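Local coordinates for protein ribose-phosphate pyrophosphokinase (PDB 7PN0) that catalyses the transfer of a diphosphate group from ATP to ribose 5-phosphate, giving 5-phosphoribosyl 1-diphosphate (PRPP), at residues M67-L70 and M71-A75; S177-A180 and R181-L185; Y153-R157 and V158-N162. All coordinates share one frame; numbering follows the deposited sequence.

How the interactions relate
Interactions 2 and 3 belong together, while interaction 1 stands apart. Residues 153-162 run off the end of helix 147-157, residues 177-185 finish helix 173-183, and both helices pack beside strands of the same mixed sheet. The centres of interactions 2 and 3 lie about 12 Å apart, and the two touch: F154 CE2 is 3.7 Å from L179 CD2, and L185 CD1 is 3.5 Å from L160 O. Interaction 1, residues 67-75 in the N-terminal domain, has its centre about 40 Å from that of interaction 2 and about 42 Å from that of interaction 3, on the opposite side of the chain's centre. Its M71 side chain is about 8 Å from a bound ADP.

Interaction 1 of 3, residues M67-L70 and M71-A75; sequences MELL and MMVDA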
loop_
_atom_site.group_PDB
_atom_site.type_symbol
_atom_site.label_atom_id
_atom_site.label_comp_id
_atom_site.label_asym_id
_atom_site.label_seq_id
_atom_site.Cartn_x
_atom_site.Cartn_y
_atom_site.Cartn_z
ATOM N N MET A 67 17.484 -13.137 6.237
ATOM C CA MET A 67 16.338 -13.273 7.174
ATOM C C MET A 67 16.667 -12.555 8.489
ATOM O O MET A 67 15.801 -11.868 9.031
ATOM C CB MET A 67 16.033 -14.753 7.454
ATOM C CG MET A 67 14.855 -14.940 8.366
ATOM S SD MET A 67 13.417 -14.119 7.619
ATOM C CE MET A 67 12.096 -14.793 8.602
ATOM N N GLU A 68 17.881 -12.735 9.033
ATOM C CA GLU A 68 18.292 -12.020 10.268
ATOM C C GLU A 68 18.084 -10.517 10.070
ATOM O O GLU A 68 17.588 -9.845 11.010
ATOM C CB GLU A 68 19.731 -12.370 10.663
ATOM C CG GLU A 68 20.164 -11.675 11.947
ATOM C CD GLU A 68 21.625 -11.831 12.311
ATOM O OE1 GLU A 68 22.439 -12.054 11.402
ATOM O OE2 GLU A 68 21.932 -11.738 13.507
ATOM N N LEU A 69 18.527 -9.953 8.943
ATOM C CA LEU A 69 18.366 -8.506 8.658
ATOM C C LEU A 69 16.868 -8.157 8.634
ATOM O O LEU A 69 16.490 -7.133 9.295
ATOM C CB LEU A 69 19.032 -8.144 7.316
ATOM C CG LEU A 69 18.934 -6.676 6.856
ATOM C CD1 LEU A 69 19.465 -5.686 7.881
ATOM C CD2 LEU A 69 19.660 -6.497 5.533
ATOM N N LEU A 70 16.054 -8.886 7.860
ATOM C CA LEU A 70 14.585 -8.630 7.775
ATOM C C LEU A 70 13.988 -8.643 9.196
ATOM O O LEU A 70 13.220 -7.711 9.568
ATOM C CB LEU A 70 13.963 -9.687 6.880
ATOM C CG LEU A 70 14.350 -9.613 5.409
ATOM C CD1 LEU A 70 13.676 -10.711 4.623
ATOM C CD2 LEU A 70 13.984 -8.252 4.831
ATOM N N MET A 71 14.330 -9.661 9.999
ATOM C CA MET A 71 13.800 -9.804 11.381
ATOM C C MET A 71 14.323 -8.675 12.304
ATOM O O MET A 71 13.542 -8.152 13.094
ATOM C CB MET A 71 14.210 -11.164 11.939
ATOM C CG MET A 71 13.505 -12.261 11.316
ATOM S SD MET A 71 14.082 -13.846 11.937
ATOM C CE MET A 71 13.447 -13.786 13.602
ATOM N N MET A 72 15.580 -8.234 12.173
ATOM C CA MET A 72 16.108 -7.118 13.016
ATOM C C MET A 72 15.451 -5.793 12.629
ATOM O O MET A 72 15.133 -5.006 13.507
ATOM C CB MET A 72 17.625 -7.034 12.894
ATOM C CG MET A 72 18.304 -8.163 13.595
ATOM S SD MET A 72 20.098 -8.001 13.579
ATOM C CE MET A 72 20.266 -6.662 14.737
ATOM N N VAL A 73 15.176 -5.580 11.341
ATOM C CA VAL A 73 14.468 -4.365 10.870
ATOM C C VAL A 73 13.041 -4.395 11.405
ATOM O O VAL A 73 12.565 -3.360 12.037
ATOM C CB VAL A 73 14.507 -4.312 9.335
ATOM C CG1 VAL A 73 13.435 -3.383 8.819
ATOM C CG2 VAL A 73 15.887 -3.923 8.861
ATOM N N ASP A 74 12.380 -5.530 11.223
ATOM C CA ASP A 74 11.002 -5.750 11.742
ATOM C C ASP A 74 10.897 -5.468 13.258
ATOM O O ASP A 74 9.976 -4.736 13.714
ATOM C CB ASP A 74 10.515 -7.136 11.375
ATOM C CG ASP A 74 9.117 -7.374 11.879
ATOM O OD1 ASP A 74 8.168 -6.637 11.428
ATOM O OD2 ASP A 74 8.997 -8.249 12.731
ATOM N N ALA A 75 11.777 -6.102 14.022
ATOM C CA ALA A 75 11.807 -6.050 15.495
ATOM C C ALA A 75 12.111 -4.610 15.916
ATOM O O ALA A 75 11.485 -4.132 16.887
ATOM C CB ALA A 75 12.825 -7.036 15.999
#
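M67 and M71, one turn apart on a helix, cross obliquely. M67 bends at its second torsion and M71 only at its third, which sets the sulfur of M71 3.8 Å from M67 CG and leaves the M67 methyl CE 4.0 Å from M71 CG. The next pair, E68 and M72, runs alongside and points the same way. E68 has its CG trans to the backbone N (chi1 -179°) and stretches out beyond it, whereas M72 holds its CG beside the backbone N; the M72 sulfur follows the aliphatic part of the glutamate, 4.0 Å from E68 CG. The carboxylate beyond is tied to T31 OG1 through OE2 and to Q56 NE2 and the Q9 backbone N through OE1, so this buried acid is held by several donors. A lighter touch joins L69 and V73, at an angle to each other, with L69 CD1 4.1 Å from V73 CG2. Beneath the side chains the i to i+4 ladder is regular: M71 N reaches M67 O at 2.8 Å (167°), and D74 N reaches L70 O at 2.9 Å (165°). D74 OD2 hydrogen-bonds S105 OG of a second subunit, beside the packing of M71 on T107 of that subunit. Within the chain, helix 62-78 is the crossover of a beta-alpha-beta unit: L69, M72 and V73 lie on I54 of strand 51-55, L69 meets I88 of strand 83-88, L70 packs on L115 and A118 of helix 107-118, and M67 and M71 rest against L39 of strand 39-43.

Interaction 2 of 3, residues S177-A180 and R181-L185; sequences SALA and RRLGL
R181 keeps its CG beside its backbone N (chi1 -72°) and bends at chi3 (-40°), folding the long chain back along the preceding turn until one face of the guanidinium lies over S177 O and A178 CA. The residues around it close helix 173-183 in a Schellman motif: G184 turns out of the helix with positive phi, L185 N bonds to A180 O at 2.9 Å and nearly straight (175°), and the inner bond, from G184 N to R181 O, is weak. S177 O sits 3.3 Å above the R181 guanidinium plane, offset toward its rim, while it accepts the R181 backbone N. S177 OG lies 2.7 Å from R181 NH2; R203 of a neighbouring subunit brings its own guanidinium near both, so two positive charges lie close together here. R182, its chain extended from CG to NE, runs past A178 O, with CG 3.4 Å from that oxygen; its polar end makes a salt bridge with E147 through NE and a bond to T308 O through NH2. On the buried side L179 and L183 lie at a slant to each other, their CD1 atoms 3.7 Å apart, and both lean on F154 of helix 147-157. With L183 cut back to an alanine, a gap would probably open beside L179 CD1 and F154, and the contact with L215 would go too. Where the chain doubles back past the glycine, the A180 methyl CB lies 3.5 Å from L185 O.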
loop_
_atom_site.group_PDB
_atom_site.type_symbol
_atom_site.label_atom_id
_atom_site.label_comp_id
_atom_site.label_asym_id
_atom_site.label_seq_id
_atom_site.Cartn_x
_atom_site.Cartn_y
_atom_site.Cartn_z
ATOM N N SER A 177 38.312 3.402 -16.028
ATOM C CA SER A 177 38.556 4.784 -16.495
ATOM C C SER A 177 38.592 5.784 -15.329
ATOM O O SER A 177 39.399 6.740 -15.362
ATOM C CB SER A 177 37.505 5.177 -17.479
ATOM O OG SER A 177 37.823 6.456 -17.965
ATOM N N ALA A 178 37.684 5.631 -14.369
ATOM C CA ALA A 178 37.600 6.477 -13.156
ATOM C C ALA A 178 38.906 6.349 -12.379
ATOM O O ALA A 178 39.410 7.377 -11.943
ATOM C CB ALA A 178 36.431 6.073 -12.278
ATOM N N LEU A 179 39.384 5.120 -12.174
ATOM C CA LEU A 179 40.655 4.835 -11.459
ATOM C C LEU A 179 41.815 5.480 -12.226
ATOM O O LEU A 179 42.660 6.149 -11.608
ATOM C CB LEU A 179 40.868 3.324 -11.362
ATOM C CG LEU A 179 42.206 2.939 -10.746
ATOM C CD1 LEU A 179 42.295 3.412 -9.301
ATOM C CD2 LEU A 179 42.418 1.451 -10.818
ATOM N N ALA A 180 41.839 5.302 -13.540
ATOM C CA ALA A 180 42.907 5.849 -14.405
ATOM C C ALA A 180 42.957 7.364 -14.233
ATOM O O ALA A 180 44.081 7.927 -14.139
ATOM C CB ALA A 180 42.677 5.453 -15.846
ATOM N N ARG A 181 41.812 8.030 -14.272
ATOM C CA ARG A 181 41.765 9.508 -14.190
ATOM C C ARG A 181 42.265 9.932 -12.799
ATOM O O ARG A 181 42.990 10.933 -12.737
ATOM C CB ARG A 181 40.376 10.046 -14.556
ATOM C CG ARG A 181 40.049 9.932 -16.048
ATOM C CD ARG A 181 38.732 10.574 -16.509
ATOM N NE ARG A 181 37.650 10.359 -15.547
ATOM C CZ ARG A 181 36.753 9.363 -15.570
ATOM N NH1 ARG A 181 35.870 9.278 -14.594
ATOM N NH2 ARG A 181 36.736 8.457 -16.540
ATOM N N ARG A 182 41.909 9.193 -11.744
ATOM C CA ARG A 182 42.293 9.515 -10.342
ATOM C C ARG A 182 43.807 9.385 -10.138
ATOM O O ARG A 182 44.363 10.213 -9.375
ATOM C CB ARG A 182 41.559 8.616 -9.348
ATOM C CG ARG A 182 40.149 9.078 -9.038
ATOM C CD ARG A 182 39.428 8.068 -8.160
ATOM N NE ARG A 182 38.065 8.498 -7.948
ATOM C CZ ARG A 182 37.666 9.441 -7.095
ATOM N NH1 ARG A 182 38.514 10.118 -6.328
ATOM N NH2 ARG A 182 36.389 9.742 -7.056
ATOM N N LEU A 183 44.440 8.394 -10.767
ATOM C CA LEU A 183 45.903 8.123 -10.644
ATOM C C LEU A 183 46.737 8.772 -11.761
ATOM O O LEU A 183 47.958 8.586 -11.718
ATOM C CB LEU A 183 46.111 6.614 -10.674
ATOM C CG LEU A 183 45.433 5.860 -9.544
ATOM C CD1 LEU A 183 45.857 4.408 -9.546
ATOM C CD2 LEU A 183 45.770 6.504 -8.202
ATOM N N GLY A 184 46.113 9.432 -12.748
ATOM C CA GLY A 184 46.803 10.096 -13.871
ATOM C C GLY A 184 47.507 9.085 -14.737
ATOM O O GLY A 184 48.625 9.338 -15.140
ATOM N N LEU A 185 46.860 7.972 -15.018
ATOM C CA LEU A 185 47.453 6.815 -15.715
ATOM C C LEU A 185 46.738 6.651 -17.047
ATOM O O LEU A 185 45.560 7.014 -17.193
ATOM C CB LEU A 185 47.252 5.563 -14.863
ATOM C CG LEU A 185 48.396 5.054 -13.980
ATOM C CD1 LEU A 185 49.421 6.108 -13.617
ATOM C CD2 LEU A 185 47.843 4.378 -12.740
#

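Interaction 3 of 3, residues Y153-R157 and V158-N162; sequences YFATR and VDLEN
F154 O receives two backbone donors as the helix gives out, R157 N at 3.0 Å and V158 N at 3.1 Å, and V158 then adopts an extended backbone (phi -123°, psi 158°). The valine turns back on the last helical turn. Its CG2, set between the backbone N and the carbonyl carbon, lies 3.3 Å from F154 O, while V158 CG1 comes to the edge of the F154 ring, near the ring plane and 4.3 Å from F154 CD1. One face of that ring has Y153 CD2 over its centre, 3.9 Å above the plane. R157 in turn places its CB over a face of the Y153 ring, toward the rim, and its NH1 makes a salt bridge with E266, which also binds Y153 OH. Further along, L160 CD1 approaches A155 CA at 4.1 Å, so the loop leans on the helix it has just left. F154 and V158 both rest on L215 and Y243 of neighbouring strands. This is a helix-to-strand connection of an alpha/beta fold, in which helix 147-157 packs against the mixed sheet and the chain passes through a short 3-10 turn into strand 163-167.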
loop_
_atom_site.group_PDB
_atom_site.type_symbol
_atom_site.label_atom_id
_atom_site.label_comp_id
_atom_site.label_asym_id
_atom_site.label_seq_id
_atom_site.Cartn_x
_atom_site.Cartn_y
_atom_site.Cartn_z
ATOM N N TYR A 153 44.915 3.250 -2.232
ATOM C CA TYR A 153 45.650 1.981 -2.081
ATOM C C TYR A 153 46.727 1.927 -3.165
ATOM O O TYR A 153 47.927 1.775 -2.852
ATOM C CB TYR A 153 44.738 0.763 -2.218
ATOM C CG TYR A 153 45.489 -0.496 -2.567
ATOM C CD1 TYR A 153 46.324 -1.105 -1.640
ATOM C CD2 TYR A 153 45.398 -1.062 -3.823
ATOM C CE1 TYR A 153 47.013 -2.261 -1.951
ATOM C CE2 TYR A 153 46.114 -2.196 -4.161
ATOM C CZ TYR A 153 46.938 -2.801 -3.223
ATOM O OH TYR A 153 47.604 -3.956 -3.563
ATOM N N PHE A 154 46.320 2.038 -4.429
ATOM C CA PHE A 154 47.280 1.900 -5.549
ATOM C C PHE A 154 48.341 3.011 -5.435
ATOM O O PHE A 154 49.531 2.714 -5.657
ATOM C CB PHE A 154 46.584 1.954 -6.913
ATOM C CG PHE A 154 45.866 0.704 -7.334
ATOM C CD1 PHE A 154 46.541 -0.487 -7.569
ATOM C CD2 PHE A 154 44.484 0.719 -7.508
ATOM C CE1 PHE A 154 45.862 -1.622 -7.986
ATOM C CE2 PHE A 154 43.810 -0.423 -7.914
ATOM C CZ PHE A 154 44.498 -1.583 -8.166
ATOM N N ALA A 155 47.951 4.256 -5.198
ATOM C CA ALA A 155 48.883 5.399 -5.072
ATOM C C ALA A 155 49.929 5.075 -3.987
ATOM O O ALA A 155 51.065 5.536 -4.150
ATOM C CB ALA A 155 48.190 6.698 -4.746
ATOM N N THR A 156 49.587 4.296 -2.945
ATOM C CA THR A 156 50.558 3.990 -1.863
ATOM C C THR A 156 51.350 2.712 -2.122
ATOM O O THR A 156 52.247 2.445 -1.304
ATOM C CB THR A 156 49.902 3.916 -0.491
ATOM O OG1 THR A 156 49.081 2.764 -0.443
ATOM C CG2 THR A 156 49.147 5.178 -0.177
ATOM N N ARG A 157 51.060 1.948 -3.172
ATOM C CA ARG A 157 51.598 0.574 -3.329
ATOM C C ARG A 157 52.436 0.403 -4.589
ATOM O O ARG A 157 53.257 -0.545 -4.601
ATOM C CB ARG A 157 50.487 -0.483 -3.384
ATOM C CG ARG A 157 50.158 -1.064 -2.017
ATOM C CD ARG A 157 50.958 -2.280 -1.530
ATOM N NE ARG A 157 52.162 -2.564 -2.275
ATOM C CZ ARG A 157 52.856 -3.689 -2.209
ATOM N NH1 ARG A 157 52.472 -4.682 -1.428
ATOM N NH2 ARG A 157 53.940 -3.814 -2.946
ATOM N N VAL A 158 52.157 1.149 -5.653
ATOM C CA VAL A 158 52.700 0.815 -6.992
ATOM C C VAL A 158 53.477 2.016 -7.522
ATOM O O VAL A 158 53.247 3.159 -7.104
ATOM C CB VAL A 158 51.626 0.340 -7.998
ATOM C CG1 VAL A 158 50.812 -0.846 -7.489
ATOM C CG2 VAL A 158 50.723 1.478 -8.433
ATOM N N ASP A 159 54.359 1.693 -8.453
ATOM C CA ASP A 159 55.177 2.632 -9.241
ATOM C C ASP A 159 54.281 3.336 -10.261
ATOM O O ASP A 159 54.113 2.820 -11.404
ATOM C CB ASP A 159 56.295 1.832 -9.899
ATOM C CG ASP A 159 57.251 2.704 -10.667
ATOM O OD1 ASP A 159 57.228 3.973 -10.422
ATOM O OD2 ASP A 159 58.002 2.098 -11.501
ATOM N N LEU A 160 53.760 4.500 -9.904
ATOM C CA LEU A 160 52.824 5.220 -10.787
ATOM C C LEU A 160 53.535 5.662 -12.079
ATOM O O LEU A 160 52.818 5.786 -13.101
ATOM C CB LEU A 160 52.223 6.402 -10.027
ATOM C CG LEU A 160 51.243 6.017 -8.916
ATOM C CD1 LEU A 160 50.688 7.267 -8.260
ATOM C CD2 LEU A 160 50.105 5.137 -9.438
ATOM N N GLU A 161 54.866 5.860 -12.058
ATOM C CA GLU A 161 55.642 6.344 -13.242
ATOM C C GLU A 161 55.533 5.332 -14.384
ATOM O O GLU A 161 55.765 5.728 -15.526
ATOM C CB GLU A 161 57.150 6.535 -12.991
ATOM C CG GLU A 161 57.555 6.993 -11.592
ATOM C CD GLU A 161 56.768 8.156 -11.005
ATOM O OE1 GLU A 161 56.677 8.237 -9.749
ATOM O OE2 GLU A 161 56.243 8.976 -11.801
ATOM N N ASN A 162 55.229 4.070 -14.081
ATOM C CA ASN A 162 55.306 2.939 -15.045
ATOM C C ASN A 162 54.044 2.069 -14.958
ATOM O O ASN A 162 54.131 0.848 -15.270
ATOM C CB ASN A 162 56.582 2.130 -14.779
ATOM C CG ASN A 162 56.815 1.008 -15.768
ATOM O OD1 ASN A 162 57.302 -0.061 -15.391
ATOM N ND2 ASN A 162 56.456 1.230 -17.024
#